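D-alanine--D-alanine ligase (Coxiella burnetii, PDB 3TQT) probably catalyses the ATP-dependent joining of two D-alanines into D-alanyl-D-alanine, a building block of bacterial peptidoglycan. Local coordinates at residues A233-N237 / C296-A300; N124-G129 / A351-H355; I230-V234 / I283-I288. One frame throughout, in Å; residues are numbered along the deposited sequence.

Contact 1: A233-N237 / C296-A300; sequences AVLGN and CSGMA
Two neighbouring strands of the antiparallel five-stranded sheet in the ATP-grasp region pair here, their axes 4.6 Å apart at 166°. Cys-296, in the loop that leads in, turns sideways and packs on Phe-291. Ser-297 lies beside Asn-237 (CA–CA 4.7 Å), whose OD1 is 3.7 Å from Ser-297 CB. Gly-298, at phi/psi 77/-76, centres a classic gamma turn in which Met-299 N bonds Ser-297 O at 2.8 Å; a residue with a side chain would adopt this positive phi less readily. Gly-298 N bonds Asn-237 OD1 at 3.1 Å (Asn-237 chi1 m). A weak bond runs from Gly-298 N to Gly-236 O at 2.8 Å. In return, Gly-236 N bonds Gly-298 O at 2.8 Å. Gly-236, at 144/179, calls for glycine, since a CB would jam against the preceding carbonyl O. Met-299 (chi1 p) faces Leu-235 in a non-hydrogen-bonded pair, CA–CA 4.6 Å, on the face lined by Trp-333 and Leu-347. Ala-300 and Val-234 form a hydrogen-bonded pair on the other face, under Phe-291: Val-234 N to Ala-300 O is 2.8 Å, Ala-300 N to Val-234 O 3.2 Å. The chemistry is thus mainly backbone to backbone, and Asn-237, its ND2 held by Leu-350 O, adds a side-chain bond to that pairing.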
loop_
_atom_site.group_PDB
_atom_site.type_symbol
_atom_site.label_atom_id
_atom_site.label_comp_id
_atom_site.label_asym_id
_atom_site.label_seq_id
_atom_site.Cartn_x
_atom_site.Cartn_y
_atom_site.Cartn_z
ATOM N N ALA A 233 22.383 -3.865 -0.115
ATOM C CA ALA A 233 21.335 -4.745 0.364
ATOM C C ALA A 233 21.115 -4.456 1.834
ATOM O O ALA A 233 22.061 -4.443 2.616
ATOM C CB ALA A 233 21.727 -6.192 0.166
ATOM N N VAL A 234 19.863 -4.207 2.198
ATOM C CA VAL A 234 19.494 -3.964 3.588
ATOM C C VAL A 234 18.658 -5.129 4.112
ATOM O O VAL A 234 17.813 -5.687 3.402
ATOM C CB VAL A 234 18.716 -2.645 3.734
ATOM C CG1 VAL A 234 18.301 -2.412 5.191
ATOM C CG2 VAL A 234 19.559 -1.481 3.231
ATOM N N LEU A 235 18.921 -5.510 5.353
ATOM C CA LEU A 235 18.215 -6.623 5.976
ATOM C C LEU A 235 17.840 -6.269 7.396
ATOM O O LEU A 235 18.676 -5.809 8.176
ATOM C CB LEU A 235 19.112 -7.846 5.994
ATOM C CG LEU A 235 18.615 -9.071 6.748
ATOM C CD1 LEU A 235 17.437 -9.694 6.022
ATOM C CD2 LEU A 235 19.774 -10.055 6.854
ATOM N N GLY A 236 16.576 -6.489 7.735
ATOM C CA GLY A 236 16.144 -6.299 9.104
ATOM C C GLY A 236 14.740 -5.747 9.179
ATOM O O GLY A 236 14.110 -5.484 8.160
ATOM N N ASN A 237 14.266 -5.567 10.407
ATOM C CA ASN A 237 13.002 -4.916 10.659
ATOM C C ASN A 237 13.328 -3.577 11.280
ATOM O O ASN A 237 13.595 -2.619 10.570
ATOM C CB ASN A 237 12.134 -5.758 11.603
ATOM C CG ASN A 237 11.439 -6.900 10.884
ATOM O OD1 ASN A 237 11.324 -6.881 9.659
ATOM N ND2 ASN A 237 10.965 -7.896 11.641
ATOM N N CYS A 296 10.181 0.192 5.770
ATOM C CA CYS A 296 10.360 -1.112 5.166
ATOM C C CYS A 296 10.547 -2.184 6.241
ATOM O O CYS A 296 10.823 -1.889 7.414
ATOM C CB CYS A 296 11.563 -1.097 4.227
ATOM S SG CYS A 296 11.464 -2.367 2.994
ATOM N N SER A 297 10.365 -3.428 5.827
ATOM C CA SER A 297 10.540 -4.568 6.704
ATOM C C SER A 297 11.226 -5.643 5.923
ATOM O O SER A 297 11.038 -5.749 4.704
ATOM C CB SER A 297 9.180 -5.102 7.167
ATOM O OG SER A 297 8.616 -4.249 8.126
ATOM N N GLY A 298 12.023 -6.438 6.628
ATOM C CA GLY A 298 12.659 -7.614 6.060
ATOM C C GLY A 298 13.855 -7.276 5.194
ATOM O O GLY A 298 15.003 -7.430 5.608
ATOM N N MET A 299 13.585 -6.793 3.987
ATOM C CA MET A 299 14.663 -6.545 3.029
ATOM C C MET A 299 14.355 -5.436 2.037
ATOM O O MET A 299 13.199 -5.182 1.695
ATOM C CB MET A 299 14.942 -7.822 2.245
ATOM C CG MET A 299 13.687 -8.396 1.590
ATOM S SD MET A 299 14.044 -9.691 0.389
ATOM C CE MET A 299 15.399 -8.933 -0.471
ATOM N N ALA A 300 15.414 -4.793 1.560
ATOM C CA ALA A 300 15.307 -3.891 0.431
ATOM C C ALA A 300 16.665 -3.822 -0.235
ATOM O O ALA A 300 17.695 -3.878 0.431
ATOM C CB ALA A 300 14.897 -2.508 0.887
#

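Contact 2: N124-G129 / A351-H355; sequences NLPYVG and AIDRH
Residues 124-129, an irregular loop, run along one side of the helical turn 351-355, with Pro-126 opposite His-355 (CA–CA 5.2 Å) and Val-128 opposite Ala-351 (CA–CA 4.8 Å). Asn-124, at phi/psi 55/40, ends helix 115-122 in a Schellman motif, a conformation asparagine tolerates well; its OD1 bonds Gln-14 of the second subunit. His-355 takes chi1 t and chi2 88°, so that its ring receives Pro-126 CG over one face in a CH-pi contact, 3.7 Å from the centroid, and CE1 comes 3.0 Å from Asn-124 O. The arrangement docks a loop of the N-terminal domain on the long C-terminal helix 340-370. Small Ala-351 lets the loop come close: its CB is 3.2 Å from Tyr-127 O and 3.9 Å from Val-128 CG2. Tyr-127 (chi1 p, chi2 92°) swings its ring back to the helix, its OH bonded to Glu-121. Arg-354, extended (t, t) and then bent (chi3 p), sets its CZ 4.5 Å from the Tyr-127 ring centroid, a cation-pi contact, and gives NH2 to Tyr-127 O at 3.2 Å. Water 1 joins Tyr-127 N (3.0 Å) to Ala-351 O (2.8 Å); water 2 links Arg-354 NE (2.7 Å) with Gly-129 O (2.6 Å).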
loop_
_atom_site.group_PDB
_atom_site.type_symbol
_atom_site.label_atom_id
_atom_site.label_comp_id
_atom_site.label_asym_id
_atom_site.label_seq_id
_atom_site.Cartn_x
_atom_site.Cartn_y
_atom_site.Cartn_z
ATOM N N ASN A 124 -3.902 -13.034 7.303
ATOM C CA ASN A 124 -3.180 -12.998 8.569
ATOM C C ASN A 124 -1.982 -13.925 8.524
ATOM O O ASN A 124 -1.703 -14.611 9.499
ATOM C CB ASN A 124 -4.084 -13.403 9.755
ATOM C CG ASN A 124 -5.275 -12.478 9.930
ATOM O OD1 ASN A 124 -6.414 -12.931 10.114
ATOM N ND2 ASN A 124 -5.023 -11.177 9.867
ATOM N N LEU A 125 -1.286 -13.967 7.390
ATOM C CA LEU A 125 -0.106 -14.814 7.272
ATOM C C LEU A 125 1.170 -14.016 7.456
ATOM O O LEU A 125 1.277 -12.903 6.955
ATOM C CB LEU A 125 -0.056 -15.475 5.907
ATOM C CG LEU A 125 -1.150 -16.490 5.601
ATOM C CD1 LEU A 125 -1.088 -16.869 4.134
ATOM C CD2 LEU A 125 -1.001 -17.719 6.500
ATOM N N PRO A 126 2.149 -14.585 8.168
ATOM C CA PRO A 126 3.455 -13.916 8.167
ATOM C C PRO A 126 4.012 -13.942 6.751
ATOM O O PRO A 126 3.821 -14.926 6.035
ATOM C CB PRO A 126 4.312 -14.792 9.097
ATOM C CG PRO A 126 3.316 -15.607 9.898
ATOM C CD PRO A 126 2.144 -15.811 8.985
ATOM N N TYR A 127 4.680 -12.872 6.333
ATOM C CA TYR A 127 5.311 -12.882 5.024
ATOM C C TYR A 127 6.586 -12.055 5.000
ATOM O O TYR A 127 6.740 -11.072 5.747
ATOM C CB TYR A 127 4.337 -12.428 3.934
ATOM C CG TYR A 127 3.833 -11.021 4.097
ATOM C CD1 TYR A 127 4.484 -9.952 3.480
ATOM C CD2 TYR A 127 2.693 -10.760 4.844
ATOM C CE1 TYR A 127 4.024 -8.672 3.616
ATOM C CE2 TYR A 127 2.222 -9.468 4.993
ATOM C CZ TYR A 127 2.884 -8.434 4.372
ATOM O OH TYR A 127 2.411 -7.162 4.528
ATOM N N VAL A 128 7.494 -12.452 4.125
ATOM C CA VAL A 128 8.788 -11.806 4.030
ATOM C C VAL A 128 8.710 -10.439 3.358
ATOM O O VAL A 128 7.963 -10.239 2.390
ATOM C CB VAL A 128 9.769 -12.693 3.279
ATOM C CG1 VAL A 128 11.050 -11.912 2.921
ATOM C CG2 VAL A 128 10.068 -13.935 4.114
ATOM N N GLY A 129 9.475 -9.494 3.890
ATOM C CA GLY A 129 9.693 -8.231 3.198
ATOM C C GLY A 129 8.719 -7.121 3.536
ATOM O O GLY A 129 8.030 -7.156 4.551
ATOM N N ALA A 351 10.139 -11.976 9.282
ATOM C CA ALA A 351 8.748 -12.025 8.852
ATOM C C ALA A 351 7.842 -12.492 9.992
ATOM O O ALA A 351 6.803 -11.886 10.271
ATOM C CB ALA A 351 8.604 -12.961 7.620
ATOM N N ILE A 352 8.228 -13.586 10.641
ATOM C CA ILE A 352 7.433 -14.151 11.723
ATOM C C ILE A 352 7.419 -13.206 12.915
ATOM O O ILE A 352 6.389 -13.016 13.544
ATOM C CB ILE A 352 7.926 -15.552 12.119
ATOM C CG1 ILE A 352 7.546 -16.543 11.015
ATOM C CG2 ILE A 352 7.292 -16.002 13.443
ATOM C CD1 ILE A 352 8.300 -17.853 11.069
ATOM N N ASP A 353 8.565 -12.605 13.218
ATOM C CA ASP A 353 8.626 -11.661 14.336
ATOM C C ASP A 353 7.731 -10.452 14.097
ATOM O O ASP A 353 7.032 -10.000 15.007
ATOM C CB ASP A 353 10.048 -11.170 14.549
ATOM C CG ASP A 353 10.942 -12.218 15.177
ATOM O OD1 ASP A 353 10.410 -13.156 15.804
ATOM O OD2 ASP A 353 12.177 -12.089 15.054
ATOM N N ARG A 354 7.765 -9.918 12.877
ATOM C CA ARG A 354 6.908 -8.777 12.551
ATOM C C ARG A 354 5.451 -9.156 12.723
ATOM O O ARG A 354 4.675 -8.423 13.329
ATOM C CB ARG A 354 7.131 -8.281 11.125
ATOM C CG ARG A 354 6.254 -7.062 10.792
ATOM C CD ARG A 354 6.598 -6.463 9.436
ATOM N NE ARG A 354 6.394 -7.443 8.374
ATOM C CZ ARG A 354 5.307 -7.500 7.612
ATOM N NH1 ARG A 354 4.334 -6.614 7.787
ATOM N NH2 ARG A 354 5.195 -8.429 6.673
ATOM N N HIS A 355 5.088 -10.318 12.192
ATOM C CA HIS A 355 3.718 -10.801 12.301
ATOM C C HIS A 355 3.274 -10.918 13.760
ATOM O O HIS A 355 2.138 -10.550 14.121
ATOM C CB HIS A 355 3.596 -12.151 11.589
ATOM C CG HIS A 355 2.280 -12.819 11.809
ATOM N ND1 HIS A 355 1.187 -12.591 11.005
ATOM C CD2 HIS A 355 1.878 -13.699 12.752
ATOM C CE1 HIS A 355 0.166 -13.307 11.440
ATOM N NE2 HIS A 355 0.561 -13.991 12.499
HETATM O O HOH W 1 5.004 -10.738 8.436
HETATM O O HOH W 2 7.843 -8.785 6.601
#

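Contact 3: I230-V234 / I283-I288; sequences IECAV and IQQIAI
Helix segment 283-288 lies across the face of strand segment 230-234, the axes 8.6 Å apart at closest and crossing at -53°, so the helix follows the strand only obliquely. In register, Cys-232 CA lies 6.6 Å from Ala-287 CA, and Val-234 CA 6.5 Å from Ile-288 CA. The strand is extended, with Ile-230, Cys-232 and Val-234 directing their CA-to-CB bonds at the helix while Glu-231 and Ala-233 point away. The helix answers with Ile-283 and Ala-287, one turn apart and linked by the bond from Ala-287 N to Ile-283 O (2.9 Å). Ile-283 (m, t) is the large bump: it enters the hollow between Ile-230 and Cys-232, its CD1 3.4 Å from Ile-230 CG2 and its CG2 3.9 Å from Cys-232 CB. Ala-287 is the matching dip. Its lone methyl CB takes Cys-232 SG at 3.7 Å and Val-234 CG2 at 3.6 Å, the strand side chains both being in the t rotamer; so small a residue suits a place where two side chains close in on it. Val-234 CG2 also lies 4.3 Å from Ile-288 N, and Cys-232 SG 4.2 Å from Gln-284 CG, where the aliphatic stem flanks the groove while Gln-284 NE2 bonds Ser-243 O.

This is a helix-on-sheet layer of the ATP-grasp fold. Ile-230 and Glu-231 fall within the predicted ATP-binding range, and Glu-231, on the strand's other face, packs on Asp-303, a predicted Mg(2+) ligand. No hydrogen bond crosses between the two segments: methyls and a cysteine sulfur meet, so the join rests on shape and the exclusion of water.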
loop_
_atom_site.group_PDB
_atom_site.type_symbol
_atom_site.label_atom_id
_atom_site.label_comp_id
_atom_site.label_asym_id
_atom_site.label_seq_id
_atom_site.Cartn_x
_atom_site.Cartn_y
_atom_site.Cartn_z
ATOM N N ILE A 230 25.451 2.303 -7.732
ATOM C CA ILE A 230 25.895 1.522 -6.589
ATOM C C ILE A 230 24.658 0.982 -5.886
ATOM O O ILE A 230 23.627 1.662 -5.811
ATOM C CB ILE A 230 26.711 2.394 -5.628
ATOM C CG1 ILE A 230 27.911 3.013 -6.367
ATOM C CG2 ILE A 230 27.148 1.591 -4.398
ATOM C CD1 ILE A 230 28.835 1.999 -6.997
ATOM N N GLU A 231 24.737 -0.253 -5.411
ATOM C CA GLU A 231 23.599 -0.855 -4.742
ATOM C C GLU A 231 24.014 -1.329 -3.365
ATOM O O GLU A 231 25.189 -1.577 -3.111
ATOM C CB GLU A 231 23.058 -2.018 -5.561
ATOM C CG GLU A 231 22.715 -1.639 -6.984
ATOM C CD GLU A 231 22.103 -2.791 -7.738
ATOM O OE1 GLU A 231 22.254 -3.939 -7.271
ATOM O OE2 GLU A 231 21.456 -2.546 -8.774
ATOM N N CYS A 232 23.038 -1.432 -2.475
ATOM C CA CYS A 232 23.303 -1.873 -1.120
ATOM C C CYS A 232 22.108 -2.675 -0.633
ATOM O O CYS A 232 20.963 -2.238 -0.747
ATOM C CB CYS A 232 23.559 -0.667 -0.215
ATOM S SG CYS A 232 23.989 -1.085 1.481
ATOM N N ALA A 233 22.383 -3.865 -0.115
ATOM C CA ALA A 233 21.335 -4.745 0.364
ATOM C C ALA A 233 21.115 -4.456 1.834
ATOM O O ALA A 233 22.061 -4.443 2.616
ATOM C CB ALA A 233 21.727 -6.192 0.166
ATOM N N VAL A 234 19.863 -4.207 2.198
ATOM C CA VAL A 234 19.494 -3.964 3.588
ATOM C C VAL A 234 18.658 -5.129 4.112
ATOM O O VAL A 234 17.813 -5.687 3.402
ATOM C CB VAL A 234 18.716 -2.645 3.734
ATOM C CG1 VAL A 234 18.301 -2.412 5.191
ATOM C CG2 VAL A 234 19.559 -1.481 3.231
ATOM N N ILE A 283 26.957 5.234 1.831
ATOM C CA ILE A 283 26.050 4.331 1.143
ATOM C C ILE A 283 25.332 3.428 2.149
ATOM O O ILE A 283 24.113 3.292 2.131
ATOM C CB ILE A 283 26.810 3.498 0.106
ATOM C CG1 ILE A 283 27.299 4.419 -1.024
ATOM C CG2 ILE A 283 25.915 2.381 -0.427
ATOM C CD1 ILE A 283 28.235 3.765 -2.001
ATOM N N GLN A 284 26.094 2.822 3.045
ATOM C CA GLN A 284 25.500 1.914 4.009
ATOM C C GLN A 284 24.548 2.648 4.952
ATOM O O GLN A 284 23.441 2.171 5.214
ATOM C CB GLN A 284 26.587 1.149 4.766
ATOM C CG GLN A 284 27.273 0.103 3.894
ATOM C CD GLN A 284 28.496 -0.499 4.547
ATOM O OE1 GLN A 284 29.308 0.206 5.141
ATOM N NE2 GLN A 284 28.630 -1.812 4.447
ATOM N N GLN A 285 24.950 3.821 5.435
ATOM C CA GLN A 285 24.110 4.511 6.405
ATOM C C GLN A 285 22.832 5.039 5.779
ATOM O O GLN A 285 21.762 4.961 6.382
ATOM C CB GLN A 285 24.843 5.646 7.103
ATOM C CG GLN A 285 24.018 6.244 8.242
ATOM C CD GLN A 285 23.756 5.246 9.368
ATOM O OE1 GLN A 285 24.683 4.838 10.065
ATOM N NE2 GLN A 285 22.491 4.843 9.542
ATOM N N ILE A 286 22.947 5.572 4.572
ATOM C CA ILE A 286 21.791 6.116 3.875
ATOM C C ILE A 286 20.856 4.985 3.478
ATOM O O ILE A 286 19.637 5.122 3.559
ATOM C CB ILE A 286 22.205 6.921 2.625
ATOM C CG1 ILE A 286 23.011 8.155 3.046
ATOM C CG2 ILE A 286 20.973 7.363 1.845
ATOM C CD1 ILE A 286 23.515 8.963 1.884
ATOM N N ALA A 287 21.420 3.857 3.070
ATOM C CA ALA A 287 20.570 2.693 2.761
ATOM C C ALA A 287 19.708 2.308 3.970
ATOM O O ALA A 287 18.501 2.069 3.840
ATOM C CB ALA A 287 21.408 1.512 2.289
ATOM N N ILE A 288 20.332 2.251 5.142
ATOM C CA ILE A 288 19.629 1.925 6.372
ATOM C C ILE A 288 18.612 3.002 6.722
ATOM O O ILE A 288 17.478 2.697 7.068
ATOM C CB ILE A 288 20.604 1.748 7.544
ATOM C CG1 ILE A 288 21.326 0.407 7.419
ATOM C CG2 ILE A 288 19.862 1.840 8.860
ATOM C CD1 ILE A 288 22.582 0.329 8.257
#

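How the contacts relate
Contacts 1 and 3 both start from strand 228-236 and share Ala-233 and Val-234, their centres about 10 Å apart: contact 3 packs helix 277-293 on the strand, and contact 1 pairs its end with strand 298-306, which follows that helix in the chain. Together they tie strand, helix and strand of the ATP-grasp region into one layered unit. Contact 2, centred about 13 Å from contact 1 and about 23 Å from contact 3, joins residues from before and after both along the chain, and so brings the N-terminal domain up to helix 340-370. It touches contact 1 through Arg-354, which packs against Ser-297 and Asn-237, linking the sheet's end to the domain junction.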